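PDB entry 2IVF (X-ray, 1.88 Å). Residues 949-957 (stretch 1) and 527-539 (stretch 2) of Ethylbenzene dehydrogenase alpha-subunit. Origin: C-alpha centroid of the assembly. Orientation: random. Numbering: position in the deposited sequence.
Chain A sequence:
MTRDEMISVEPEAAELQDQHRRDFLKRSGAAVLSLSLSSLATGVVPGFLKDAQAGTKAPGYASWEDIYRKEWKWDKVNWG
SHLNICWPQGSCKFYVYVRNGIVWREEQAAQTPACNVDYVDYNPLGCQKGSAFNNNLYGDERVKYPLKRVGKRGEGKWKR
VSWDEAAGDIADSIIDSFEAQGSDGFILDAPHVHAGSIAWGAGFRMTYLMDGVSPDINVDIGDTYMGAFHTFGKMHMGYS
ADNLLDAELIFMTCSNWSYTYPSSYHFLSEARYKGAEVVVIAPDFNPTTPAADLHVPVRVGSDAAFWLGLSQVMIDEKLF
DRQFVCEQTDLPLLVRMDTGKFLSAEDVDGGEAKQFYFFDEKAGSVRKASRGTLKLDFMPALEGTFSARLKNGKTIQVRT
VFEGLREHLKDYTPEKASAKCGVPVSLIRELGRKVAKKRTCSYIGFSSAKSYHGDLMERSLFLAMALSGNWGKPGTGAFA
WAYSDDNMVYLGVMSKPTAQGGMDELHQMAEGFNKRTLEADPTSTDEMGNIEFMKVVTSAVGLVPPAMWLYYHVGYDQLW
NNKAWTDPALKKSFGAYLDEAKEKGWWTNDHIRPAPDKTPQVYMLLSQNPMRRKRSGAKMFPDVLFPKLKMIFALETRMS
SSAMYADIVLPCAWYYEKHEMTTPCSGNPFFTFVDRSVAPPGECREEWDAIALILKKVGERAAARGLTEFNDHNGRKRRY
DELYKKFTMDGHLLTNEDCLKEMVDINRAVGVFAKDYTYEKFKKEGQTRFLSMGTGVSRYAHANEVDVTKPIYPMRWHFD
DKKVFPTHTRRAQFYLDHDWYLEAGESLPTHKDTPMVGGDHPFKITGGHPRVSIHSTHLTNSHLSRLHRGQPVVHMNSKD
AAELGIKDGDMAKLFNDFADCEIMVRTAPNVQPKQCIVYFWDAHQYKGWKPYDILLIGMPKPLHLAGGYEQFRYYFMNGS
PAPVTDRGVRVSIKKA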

# COMPACT_ATOMS: atom_id res chain seq x y z
N TYR A 949 -31.86 -22.17 12.08
CA TYR A 949 -30.79 -22.59 12.97
C TYR A 949 -30.25 -21.35 13.65
O TYR A 949 -29.98 -20.34 13.00
CB TYR A 949 -29.66 -23.23 12.16
CG TYR A 949 -28.92 -24.36 12.80
CD1 TYR A 949 -29.57 -25.54 13.10
CD2 TYR A 949 -27.55 -24.27 13.04
CE1 TYR A 949 -28.92 -26.58 13.63
CE2 TYR A 949 -26.86 -25.34 13.58
CZ TYR A 949 -27.57 -26.49 13.88
OH TYR A 949 -26.97 -27.57 14.39
N GLU A 950 -30.02 -21.43 14.94
CA GLU A 950 -29.65 -20.25 15.70
C GLU A 950 -28.61 -19.38 15.02
O GLU A 950 -28.82 -18.16 14.83
CB GLU A 950 -29.15 -20.67 17.08
CG GLU A 950 -28.98 -19.47 17.96
CD GLU A 950 -29.39 -19.69 19.39
OE1 GLU A 950 -30.03 -20.72 19.71
OE2 GLU A 950 -29.07 -18.78 20.18
N GLN A 951 -27.49 -19.97 14.66
CA GLN A 951 -26.37 -19.18 14.14
C GLN A 951 -26.43 -18.94 12.63
O GLN A 951 -25.54 -18.32 12.07
CB GLN A 951 -25.04 -19.80 14.50
CG GLN A 951 -24.80 -21.23 13.99
CD GLN A 951 -24.92 -22.21 15.12
OE1 GLN A 951 -25.97 -22.27 15.76
NE2 GLN A 951 -23.86 -22.97 15.39
N PHE A 952 -27.46 -19.45 11.98
CA PHE A 952 -27.71 -19.18 10.56
C PHE A 952 -28.68 -18.03 10.48
O PHE A 952 -29.89 -18.20 10.68
CB PHE A 952 -28.26 -20.43 9.87
CG PHE A 952 -27.28 -21.61 9.81
CD1 PHE A 952 -25.95 -21.49 10.19
CD2 PHE A 952 -27.72 -22.83 9.33
CE1 PHE A 952 -25.10 -22.58 10.12
CE2 PHE A 952 -26.87 -23.93 9.28
CZ PHE A 952 -25.57 -23.81 9.66
N ARG A 953 -28.17 -16.84 10.20
CA ARG A 953 -28.98 -15.60 10.27
C ARG A 953 -28.31 -14.43 9.61
O ARG A 953 -27.12 -14.46 9.30
CB ARG A 953 -29.29 -15.23 11.71
CG ARG A 953 -28.08 -14.89 12.54
CD ARG A 953 -28.31 -15.13 14.06
NE ARG A 953 -27.05 -15.41 14.80
CZ ARG A 953 -27.00 -15.82 16.07
NH1 ARG A 953 -28.11 -16.00 16.74
NH2 ARG A 953 -25.84 -16.05 16.66
N TYR A 954 -29.09 -13.39 9.37
CA TYR A 954 -28.57 -12.17 8.82
C TYR A 954 -28.94 -10.98 9.69
O TYR A 954 -30.10 -10.80 10.07
CB TYR A 954 -29.08 -11.93 7.38
CG TYR A 954 -28.69 -10.55 6.86
CD1 TYR A 954 -27.35 -10.23 6.64
CD2 TYR A 954 -29.63 -9.54 6.69
CE1 TYR A 954 -26.97 -8.95 6.20
CE2 TYR A 954 -29.25 -8.27 6.24
CZ TYR A 954 -27.93 -7.98 6.02
OH TYR A 954 -27.54 -6.72 5.59
N TYR A 955 -27.93 -10.18 9.99
CA TYR A 955 -28.14 -8.81 10.42
C TYR A 955 -26.92 -8.08 9.85
O TYR A 955 -26.05 -8.72 9.25
CB TYR A 955 -28.24 -8.71 11.94
CG TYR A 955 -27.05 -9.28 12.69
CD1 TYR A 955 -25.92 -8.50 12.91
CD2 TYR A 955 -27.06 -10.57 13.22
CE1 TYR A 955 -24.82 -8.99 13.61
CE2 TYR A 955 -25.92 -11.07 13.93
CZ TYR A 955 -24.82 -10.27 14.13
OH TYR A 955 -23.68 -10.72 14.83
N PHE A 956 -26.87 -6.76 10.03
CA PHE A 956 -25.97 -5.90 9.28
C PHE A 956 -24.53 -6.42 9.37
O PHE A 956 -24.03 -6.71 10.47
CB PHE A 956 -26.10 -4.47 9.79
CG PHE A 956 -25.17 -3.47 9.13
CD1 PHE A 956 -25.01 -3.44 7.75
CD2 PHE A 956 -24.51 -2.53 9.90
CE1 PHE A 956 -24.17 -2.49 7.15
CE2 PHE A 956 -23.66 -1.58 9.30
CZ PHE A 956 -23.50 -1.58 7.93
N MET A 957 -23.89 -6.53 8.20
CA MET A 957 -22.54 -7.03 7.99
C MET A 957 -22.31 -8.52 8.26
O MET A 957 -21.18 -9.02 8.08
CB MET A 957 -21.54 -6.20 8.79
CG MET A 957 -21.66 -4.72 8.50
SD MET A 957 -20.46 -3.76 9.41
CE MET A 957 -20.85 -4.40 11.02
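Stretch 2, residues 527-539: EMGNIEFMKVVTS

A single direct hydrogen bond joins these two segments, and it is made by a helix side chain that is already bonded to its own backbone: Thr538 OG1 donates to Met534 O one turn earlier (2.7 Å) and accepts from the amide of Phe956, Phe956 N to Thr538 OG1 2.9 Å, with an N-H...O angle of 142°. The hydroxyl thus links a helix carbonyl to the backbone amide that follows the extended run.

Residues 527-539 are helical throughout, part of a helix that runs on at both ends, with i to i+4 bonds such as Lys535 N to Ile531 O (2.9 Å). Residues 949-957 form no regular helix or strand. They open with a type I beta turn from Tyr949 to Phe952, closed by Phe952 N to Tyr949 O (2.9 Å), and Arg953 to Tyr955 then follow in extended conformation. The two chains run in the same general sense, Glu950 lying nearest Met528, Tyr955 nearest Lys535 and Phe956 nearest Thr538. They converge: the CA-CA distance falls from 9.9 Å for Glu950 and Met528 to 4.6 Å for Tyr955 and Lys535, so the turn stands off while the extended part lies close. Together they bury 510 Å².

Tyr955 is the centre of the packing. Its CA-to-CB bond points toward the helix, and with chi1 in p the ring runs back along it: Tyr955 CB lies 3.6 Å from Met534 O, Tyr955 CG 3.8 Å from Met534 CB and Tyr955 CE2 3.9 Å from Ile531 CG2, all apolar ring contacts being oblique. Tyr955 CB also lies 3.7 Å from Lys535 N, a contact of side chain with helix backbone. Next to it, Tyr954 CE2 sits 3.7 Å from Thr538 CG2, and Tyr954 O lies 3.9 Å from Lys535 CG. Phe956 leads its ring away, leaving Phe956 CB 4.5 Å from Met534 CE.

The CA-to-CB bond of Arg953 also points toward the helix. Ile531 CD1 lies over one face of its guanidinium, 3.5 Å from Arg953 NH2, while Arg953 CB meets Lys535 CD at 4.0 Å. Water 1 bridges the two basic side chains, accepting from Arg953 NH1 (2.9 Å) and Lys535 NZ (2.7 Å), and lies 3.3 Å from Glu532 OE2, to which it can donate. Lys535 NZ also forms a salt bridge within the helix to Glu532 OE1 (3.5 Å). At the wide end, Glu950 OE2 comes only within 4.4 Å of Met528 SD.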

# COMPACT_ATOMS: atom_id res chain seq x y z
N GLU A 527 -25.70 -10.95 24.89
CA GLU A 527 -25.18 -11.10 23.53
C GLU A 527 -26.29 -11.55 22.60
O GLU A 527 -26.42 -11.06 21.48
CB GLU A 527 -24.03 -12.11 23.52
CG GLU A 527 -23.47 -12.35 22.15
CD GLU A 527 -22.21 -13.18 22.12
OE1 GLU A 527 -21.56 -13.15 21.05
OE2 GLU A 527 -21.89 -13.85 23.14
N MET A 528 -27.14 -12.43 23.10
CA MET A 528 -28.26 -12.97 22.33
C MET A 528 -29.38 -11.94 22.15
O MET A 528 -29.99 -11.82 21.07
CB MET A 528 -28.79 -14.21 23.03
CG MET A 528 -27.77 -15.34 23.04
SD MET A 528 -28.32 -16.71 24.03
CE MET A 528 -26.78 -17.58 24.25
N GLY A 529 -29.64 -11.18 23.20
CA GLY A 529 -30.61 -10.09 23.14
C GLY A 529 -30.18 -9.09 22.09
O GLY A 529 -31.00 -8.61 21.30
N ASN A 530 -28.90 -8.77 22.09
CA ASN A 530 -28.34 -7.81 21.11
C ASN A 530 -28.46 -8.29 19.65
O ASN A 530 -28.83 -7.51 18.76
CB ASN A 530 -26.90 -7.49 21.48
CG ASN A 530 -26.19 -6.68 20.42
OD1 ASN A 530 -25.50 -7.22 19.54
ND2 ASN A 530 -26.40 -5.36 20.46
N ILE A 531 -28.20 -9.57 19.40
CA ILE A 531 -28.41 -10.16 18.05
C ILE A 531 -29.87 -10.04 17.56
O ILE A 531 -30.11 -9.70 16.40
CB ILE A 531 -28.03 -11.65 18.04
CG1 ILE A 531 -26.52 -11.82 18.25
CG2 ILE A 531 -28.39 -12.30 16.72
CD1 ILE A 531 -26.18 -13.21 18.68
N GLU A 532 -30.84 -10.36 18.41
CA GLU A 532 -32.24 -10.25 18.01
C GLU A 532 -32.55 -8.81 17.62
O GLU A 532 -33.14 -8.55 16.57
CB GLU A 532 -33.15 -10.69 19.14
CG GLU A 532 -32.99 -12.17 19.54
CD GLU A 532 -33.09 -13.11 18.34
OE1 GLU A 532 -33.88 -12.82 17.42
OE2 GLU A 532 -32.38 -14.13 18.32
N PHE A 533 -32.15 -7.87 18.47
CA PHE A 533 -32.28 -6.44 18.15
C PHE A 533 -31.67 -6.16 16.80
O PHE A 533 -32.26 -5.48 15.95
CB PHE A 533 -31.55 -5.62 19.24
CG PHE A 533 -31.44 -4.14 18.94
CD1 PHE A 533 -32.41 -3.25 19.40
CD2 PHE A 533 -30.35 -3.62 18.25
CE1 PHE A 533 -32.31 -1.87 19.16
CE2 PHE A 533 -30.25 -2.24 18.00
CZ PHE A 533 -31.24 -1.38 18.46
N MET A 534 -30.48 -6.68 16.57
CA MET A 534 -29.79 -6.36 15.34
C MET A 534 -30.52 -6.90 14.12
O MET A 534 -30.58 -6.23 13.09
CB MET A 534 -28.37 -6.91 15.37
CG MET A 534 -27.44 -6.11 16.25
SD MET A 534 -27.35 -4.35 15.84
CE MET A 534 -26.50 -4.49 14.23
N LYS A 535 -31.06 -8.11 14.23
CA LYS A 535 -31.80 -8.70 13.15
C LYS A 535 -32.94 -7.79 12.73
O LYS A 535 -33.11 -7.52 11.55
CB LYS A 535 -32.32 -10.10 13.52
CG LYS A 535 -31.22 -11.11 13.79
CD LYS A 535 -31.64 -12.57 13.60
CE LYS A 535 -32.45 -13.12 14.76
NZ LYS A 535 -32.73 -14.60 14.62
N VAL A 536 -33.67 -7.26 13.70
CA VAL A 536 -34.81 -6.39 13.41
C VAL A 536 -34.41 -5.04 12.88
O VAL A 536 -34.84 -4.63 11.80
CB VAL A 536 -35.66 -6.18 14.64
CG1 VAL A 536 -36.75 -5.15 14.36
CG2 VAL A 536 -36.26 -7.53 15.07
N VAL A 537 -33.57 -4.34 13.62
CA VAL A 537 -33.20 -3.01 13.19
C VAL A 537 -32.57 -3.01 11.78
O VAL A 537 -32.76 -2.07 11.03
CB VAL A 537 -32.27 -2.35 14.21
CG1 VAL A 537 -32.93 -2.38 15.62
CG2 VAL A 537 -30.93 -3.03 14.21
N THR A 538 -31.80 -4.03 11.41
CA THR A 538 -31.10 -4.03 10.11
C THR A 538 -32.12 -3.86 8.96
O THR A 538 -32.00 -3.04 8.05
CB THR A 538 -30.33 -5.35 9.90
OG1 THR A 538 -29.30 -5.44 10.90
CG2 THR A 538 -29.71 -5.42 8.49
N SER A 539 -33.16 -4.66 9.04
CA SER A 539 -34.23 -4.64 8.05
C SER A 539 -35.15 -3.40 8.15
O SER A 539 -35.76 -2.99 7.15
CB SER A 539 -35.04 -5.92 8.19
OG SER A 539 -34.21 -7.03 7.90
O HOH W 1 -30.90 -15.97 16.02